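Local coordinates for protein BsaWI endonuclease (PDB 4ZSF) that is a type II restriction endonuclease of the PD-(D/E)XK class that binds DNA and probably cleaves it with the help of metal ions, at residues 6-11 against 56-61; 93-98 against 108-113. All blocks are in the same frame, centred on the assembly; numbering follows the deposited sequence.

How the interactions relate
Interaction 1 (6-11 against 56-61) joins two helices near the start of the chain. Interaction 2 (93-98 against 108-113) joins a helix to a strand that is outermost in the sheet within this chain. They lie on opposite sides of the chain's centre, with their own centres about 48 Å apart and their nearest atoms about 28 Å apart. Helix 49-65 is followed in the chain by helix 70-103, which carries residues 93-98. Both contacts touch the second subunit, and each comes within about 5 Å of the bound DNA, nearest atom to nearest atom. The side chain of Ile-95 is about 10 Å from that of Asp-239, a calcium ligand of this protein, although no calcium is bound to this chain here. Interaction 1 is far from that site.

Interaction 1. Residues 6-11 against 56-61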
loop_
_atom_site.group_PDB
_atom_site.type_symbol
_atom_site.label_atom_id
_atom_site.label_comp_id
_atom_site.label_asym_id
_atom_site.label_seq_id
_atom_site.Cartn_x
_atom_site.Cartn_y
_atom_site.Cartn_z
ATOM N N TYR A 6 23.315 21.562 9.664
ATOM C CA TYR A 6 22.654 22.636 8.962
ATOM C C TYR A 6 21.174 22.260 8.727
ATOM O O TYR A 6 20.286 23.107 8.872
ATOM C CB TYR A 6 23.335 22.920 7.619
ATOM C CG TYR A 6 22.662 24.020 6.846
ATOM C CD1 TYR A 6 22.934 25.343 7.130
ATOM C CD2 TYR A 6 21.695 23.736 5.879
ATOM C CE1 TYR A 6 22.290 26.389 6.450
ATOM C CE2 TYR A 6 21.054 24.766 5.197
ATOM C CZ TYR A 6 21.364 26.077 5.475
ATOM O OH TYR A 6 20.741 27.078 4.793
ATOM N N CYS A 7 20.938 21.026 8.318
ATOM C CA CYS A 7 19.525 20.632 7.984
ATOM C C CYS A 7 18.676 20.619 9.228
ATOM O O CYS A 7 17.521 21.060 9.210
ATOM C CB CYS A 7 19.446 19.267 7.335
ATOM S SG CYS A 7 20.000 19.318 5.638
ATOM N N ILE A 8 19.247 20.098 10.304
ATOM C CA ILE A 8 18.510 19.973 11.559
ATOM C C ILE A 8 18.072 21.386 12.005
ATOM O O ILE A 8 16.891 21.637 12.380
ATOM C CB ILE A 8 19.391 19.368 12.685
ATOM C CG1 ILE A 8 19.705 17.878 12.477
ATOM C CG2 ILE A 8 18.792 19.630 14.064
ATOM C CD1 ILE A 8 18.607 17.083 11.942
ATOM N N SER A 9 19.015 22.317 11.947
ATOM C CA SER A 9 18.782 23.636 12.530
ATOM C C SER A 9 17.894 24.453 11.599
ATOM O O SER A 9 17.032 25.204 12.047
ATOM C CB SER A 9 20.115 24.354 12.812
ATOM O OG SER A 9 20.708 24.810 11.613
ATOM N N THR A 10 18.081 24.279 10.298
ATOM C CA THR A 10 17.318 25.040 9.320
ATOM C C THR A 10 15.852 24.585 9.240
ATOM O O THR A 10 14.933 25.432 9.184
ATOM C CB THR A 10 17.993 24.951 7.941
ATOM O OG1 THR A 10 19.334 25.502 8.037
ATOM C CG2 THR A 10 17.187 25.688 6.856
ATOM N N TYR A 11 15.636 23.259 9.261
ATOM C CA TYR A 11 14.237 22.735 9.257
ATOM C C TYR A 11 13.483 23.327 10.487
ATOM O O TYR A 11 12.351 23.793 10.381
ATOM C CB TYR A 11 14.264 21.231 9.313
ATOM C CG TYR A 11 12.894 20.643 9.568
ATOM C CD1 TYR A 11 12.472 20.460 10.877
ATOM C CD2 TYR A 11 12.040 20.312 8.524
ATOM C CE1 TYR A 11 11.210 19.937 11.157
ATOM C CE2 TYR A 11 10.769 19.788 8.782
ATOM C CZ TYR A 11 10.374 19.631 10.113
ATOM O OH TYR A 11 9.145 19.134 10.414
ATOM N N VAL A 56 17.006 15.888 6.463
ATOM C CA VAL A 56 15.702 16.568 6.599
ATOM C C VAL A 56 14.680 15.617 7.250
ATOM O O VAL A 56 13.887 15.962 8.123
ATOM C CB VAL A 56 15.191 16.995 5.212
ATOM C CG1 VAL A 56 13.772 17.592 5.332
ATOM C CG2 VAL A 56 16.176 18.097 4.661
ATOM N N TYR A 57 14.708 14.400 6.777
ATOM C CA TYR A 57 13.869 13.323 7.425
ATOM C C TYR A 57 14.150 13.235 8.927
ATOM O O TYR A 57 13.215 13.171 9.748
ATOM C CB TYR A 57 14.187 12.023 6.763
ATOM C CG TYR A 57 13.721 10.773 7.478
ATOM C CD1 TYR A 57 12.381 10.382 7.394
ATOM C CD2 TYR A 57 14.618 9.986 8.210
ATOM C CE1 TYR A 57 11.946 9.115 7.996
ATOM C CE2 TYR A 57 14.201 8.750 8.852
ATOM C CZ TYR A 57 12.879 8.343 8.710
ATOM O OH TYR A 57 12.537 7.126 9.308
ATOM N N SER A 58 15.429 13.211 9.278
ATOM C CA SER A 58 15.850 13.150 10.672
ATOM C C SER A 58 15.241 14.309 11.454
ATOM O O SER A 58 14.752 14.116 12.562
ATOM C CB SER A 58 17.378 13.199 10.794
ATOM O OG SER A 58 17.778 13.070 12.152
ATOM N N ALA A 59 15.264 15.511 10.867
ATOM C CA ALA A 59 14.784 16.710 11.564
ATOM C C ALA A 59 13.283 16.603 11.737
ATOM O O ALA A 59 12.741 16.908 12.812
ATOM C CB ALA A 59 15.157 17.993 10.773
ATOM N N HIS A 60 12.617 16.151 10.698
ATOM C CA HIS A 60 11.157 16.084 10.753
ATOM C C HIS A 60 10.760 15.012 11.765
ATOM O O HIS A 60 9.875 15.215 12.598
ATOM C CB HIS A 60 10.541 15.751 9.375
ATOM C CG HIS A 60 9.038 15.637 9.401
ATOM N ND1 HIS A 60 8.206 16.744 9.474
ATOM C CD2 HIS A 60 8.223 14.548 9.378
ATOM C CE1 HIS A 60 6.943 16.340 9.460
ATOM N NE2 HIS A 60 6.921 15.014 9.386
ATOM N N MET A 61 11.413 13.857 11.674
ATOM C CA MET A 61 11.116 12.811 12.683
ATOM C C MET A 61 11.362 13.257 14.147
ATOM O O MET A 61 10.578 12.905 15.030
ATOM C CB MET A 61 11.944 11.545 12.405
ATOM C CG MET A 61 11.664 10.865 11.080
ATOM S SD MET A 61 9.990 10.152 11.054
ATOM C CE MET A 61 10.263 8.700 12.119
#
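Tyr-11 reaches from helix 3-22 across the backbone of helix 49-65 to His-60. Its CG is anti to the backbone N (chi1 169°), and the ring passes Ala-59 to bring the hydroxyl to the imidazole. Tyr-11 OH lies 2.7 Å from His-60 ND1 in a hydrogen bond that either group could donate. The hydroxyl comes to the edge of the imidazole, near its plane. The two rings meet rim to rim with their planes at 88°, and neither covers the face of the other. One face of the tyrosine ring instead looks onto the backbone, with Ala-59 C and His-60 N over it.

The root of the same tyrosine packs on Ala-59. The methyl CB of Ala-59 sits 3.6 Å from Tyr-11 CD1 and nearly as close to Tyr-11 CB and CG. Ala-59 also receives Ile-8, whose CD1 ends 3.8 Å from the alanine CB. With only a methyl at this point the backbones come close, and the CA atoms of Ile-8 and Ala-59 are 5.0 Å apart.

This is helix-on-helix packing within the all-helical N-terminal part of the chain. The axes cross at -46° and approach to 8.4 Å. Helix 25-43 packs on both partners, with Ala-32 against Tyr-11 and Gln-29 against His-60.

One turn before Tyr-11, Cys-7 points toward helix 49-65. Its SG makes a looser apolar contact with Val-56 CG2, at 4.1 Å. The polar groups at the other end are held twice over. Tyr-11 OH also bonds to Arg-63 NE, one turn beyond His-60, so two bonds grip the hydroxyl. His-60 NE2 bonds to Ser-82 OG of the second subunit, which should limit rotation of the imidazole.

Interaction 2. Residues 93-98 against 108-113; sequences EMIKLL and MRILLQ
Lys-96 lays its aliphatic chain across the strand, between Ile-110 and Leu-112. Its CG is anti to the backbone N (chi1 175°), and the chain stays extended beyond it. Lys-96 CB meets Ile-110 CG2 at 3.9 Å. Further out, Lys-96 CG lies 3.5 Å from Ile-110 O, and Lys-96 CD and CE also pass this carbonyl oxygen. Lys-96 and Leu-112 cross at about a right angle, with Lys-96 CD 3.8 Å from Leu-112 CG.

Ile-110 points toward the helix. Its CG2, anti to the backbone N, packs on Lys-96, while CD1 reaches Ile-95 O at 3.9 Å. Glu-93 adds a looser touch, its CG against Leu-112 CD2. Its carboxylate makes salt bridges to Lys-30 and Arg-34 of the second subunit.

Lys-96 NZ forms a salt bridge with Asp-115 OD2, the same oxygen that accepts a hydrogen bond from Leu-112 N. NZ also hydrogen-bonds to a succinic acid molecule, probably from the crystallisation liquor. An alanine here would probably leave Asp-115 without its charged mate and open a gap beside Ile-110 O and Leu-112 CG.

Helix and strand run nearly antiparallel, at 164°, with axes 8.0 Å apart. A helix laid on a strand outermost within this chain's mixed central sheet fits the alpha/beta core of PD-(D/E)XK nucleases.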
loop_
_atom_site.group_PDB
_atom_site.type_symbol
_atom_site.label_atom_id
_atom_site.label_comp_id
_atom_site.label_asym_id
_atom_site.label_seq_id
_atom_site.Cartn_x
_atom_site.Cartn_y
_atom_site.Cartn_z
ATOM N N GLU A 93 -3.177 -18.419 10.146
ATOM C CA GLU A 93 -2.768 -19.747 10.596
ATOM C C GLU A 93 -3.509 -20.142 11.860
ATOM O O GLU A 93 -3.854 -21.326 12.087
ATOM C CB GLU A 93 -1.219 -19.750 10.814
ATOM C CG GLU A 93 -0.525 -19.596 9.439
ATOM C CD GLU A 93 0.923 -19.064 9.491
ATOM O OE1 GLU A 93 1.423 -18.984 10.641
ATOM O OE2 GLU A 93 1.529 -18.692 8.387
ATOM N N MET A 94 -3.725 -19.156 12.727
ATOM C CA MET A 94 -4.454 -19.403 13.963
ATOM C C MET A 94 -5.917 -19.847 13.668
ATOM O O MET A 94 -6.448 -20.784 14.295
ATOM C CB MET A 94 -4.489 -18.138 14.819
ATOM C CG MET A 94 -5.174 -18.411 16.138
ATOM S SD MET A 94 -5.276 -16.895 17.139
ATOM C CE MET A 94 -6.755 -16.218 16.424
ATOM N N ILE A 95 -6.591 -19.115 12.780
ATOM C CA ILE A 95 -7.939 -19.468 12.389
ATOM C C ILE A 95 -7.988 -20.877 11.767
ATOM O O ILE A 95 -8.883 -21.691 12.050
ATOM C CB ILE A 95 -8.518 -18.416 11.390
ATOM C CG1 ILE A 95 -8.541 -17.039 12.085
ATOM C CG2 ILE A 95 -9.913 -18.874 10.876
ATOM C CD1 ILE A 95 -9.400 -17.043 13.429
ATOM N N LYS A 96 -7.039 -21.152 10.898
ATOM C CA LYS A 96 -6.987 -22.487 10.276
ATOM C C LYS A 96 -6.836 -23.554 11.359
ATOM O O LYS A 96 -7.538 -24.574 11.307
ATOM C CB LYS A 96 -5.817 -22.573 9.295
ATOM C CG LYS A 96 -5.615 -24.003 8.688
ATOM C CD LYS A 96 -4.409 -23.979 7.732
ATOM C CE LYS A 96 -4.012 -25.408 7.363
ATOM N NZ LYS A 96 -2.662 -25.515 6.731
ATOM N N LEU A 97 -5.935 -23.336 12.326
ATOM C CA LEU A 97 -5.676 -24.375 13.359
ATOM C C LEU A 97 -6.921 -24.550 14.258
ATOM O O LEU A 97 -7.369 -25.678 14.530
ATOM C CB LEU A 97 -4.438 -24.004 14.192
ATOM C CG LEU A 97 -4.098 -24.747 15.484
ATOM C CD1 LEU A 97 -3.599 -26.135 15.163
ATOM C CD2 LEU A 97 -2.975 -23.982 16.199
ATOM N N LEU A 98 -7.512 -23.433 14.657
ATOM C CA LEU A 98 -8.689 -23.456 15.517
ATOM C C LEU A 98 -9.852 -24.083 14.792
ATOM O O LEU A 98 -10.493 -25.013 15.321
ATOM C CB LEU A 98 -9.063 -22.052 15.985
ATOM C CG LEU A 98 -8.059 -21.453 16.994
ATOM C CD1 LEU A 98 -8.443 -19.968 17.182
ATOM C CD2 LEU A 98 -7.990 -22.190 18.346
ATOM N N MET A 108 -14.792 -31.298 6.765
ATOM C CA MET A 108 -14.405 -29.996 6.216
ATOM C C MET A 108 -13.003 -29.615 6.700
ATOM O O MET A 108 -12.566 -30.034 7.791
ATOM C CB MET A 108 -15.437 -28.913 6.609
ATOM C CG MET A 108 -16.772 -29.111 5.870
ATOM S SD MET A 108 -17.914 -27.772 6.334
ATOM C CE MET A 108 -18.421 -28.357 7.912
ATOM N N ARG A 109 -12.305 -28.784 5.915
ATOM C CA ARG A 109 -11.094 -28.165 6.447
ATOM C C ARG A 109 -10.839 -26.852 5.748
ATOM O O ARG A 109 -11.246 -26.639 4.608
ATOM C CB ARG A 109 -9.860 -29.070 6.297
ATOM C CG ARG A 109 -9.606 -29.474 4.869
ATOM C CD ARG A 109 -8.247 -30.277 4.874
ATOM N NE ARG A 109 -7.967 -30.870 3.572
ATOM C CZ ARG A 109 -6.888 -31.617 3.316
ATOM N NH1 ARG A 109 -6.023 -31.897 4.288
ATOM N NH2 ARG A 109 -6.696 -32.135 2.109
ATOM N N ILE A 110 -10.140 -25.998 6.489
ATOM C CA ILE A 110 -9.686 -24.715 6.055
ATOM C C ILE A 110 -8.287 -24.872 5.491
ATOM O O ILE A 110 -7.411 -25.564 6.065
ATOM C CB ILE A 110 -9.660 -23.688 7.236
ATOM C CG1 ILE A 110 -11.108 -23.381 7.668
ATOM C CG2 ILE A 110 -8.889 -22.459 6.860
ATOM C CD1 ILE A 110 -11.167 -22.590 9.003
ATOM N N LEU A 111 -8.088 -24.197 4.372
ATOM C CA LEU A 111 -6.800 -24.150 3.690
ATOM C C LEU A 111 -6.262 -22.731 3.631
ATOM O O LEU A 111 -7.034 -21.782 3.311
ATOM C CB LEU A 111 -6.947 -24.627 2.241
ATOM C CG LEU A 111 -7.644 -25.945 2.001
ATOM C CD1 LEU A 111 -7.777 -26.067 0.476
ATOM C CD2 LEU A 111 -6.819 -27.073 2.613
ATOM N N LEU A 112 -4.953 -22.570 3.817
ATOM C CA LEU A 112 -4.332 -21.263 3.447
ATOM C C LEU A 112 -4.356 -21.094 1.949
ATOM O O LEU A 112 -4.464 -22.056 1.200
ATOM C CB LEU A 112 -2.874 -21.161 3.922
ATOM C CG LEU A 112 -2.718 -21.434 5.418
ATOM C CD1 LEU A 112 -1.209 -21.726 5.747
ATOM C CD2 LEU A 112 -3.169 -20.165 6.195
ATOM N N GLN A 113 -4.306 -19.858 1.476
ATOM C CA GLN A 113 -4.192 -19.657 0.022
ATOM C C GLN A 113 -3.037 -20.486 -0.552
ATOM O O GLN A 113 -3.210 -21.153 -1.599
ATOM C CB GLN A 113 -4.008 -18.170 -0.290
ATOM C CG GLN A 113 -3.714 -17.919 -1.735
ATOM C CD GLN A 113 -3.423 -16.442 -2.004
ATOM O OE1 GLN A 113 -4.291 -15.590 -1.832
ATOM N NE2 GLN A 113 -2.186 -16.139 -2.400
#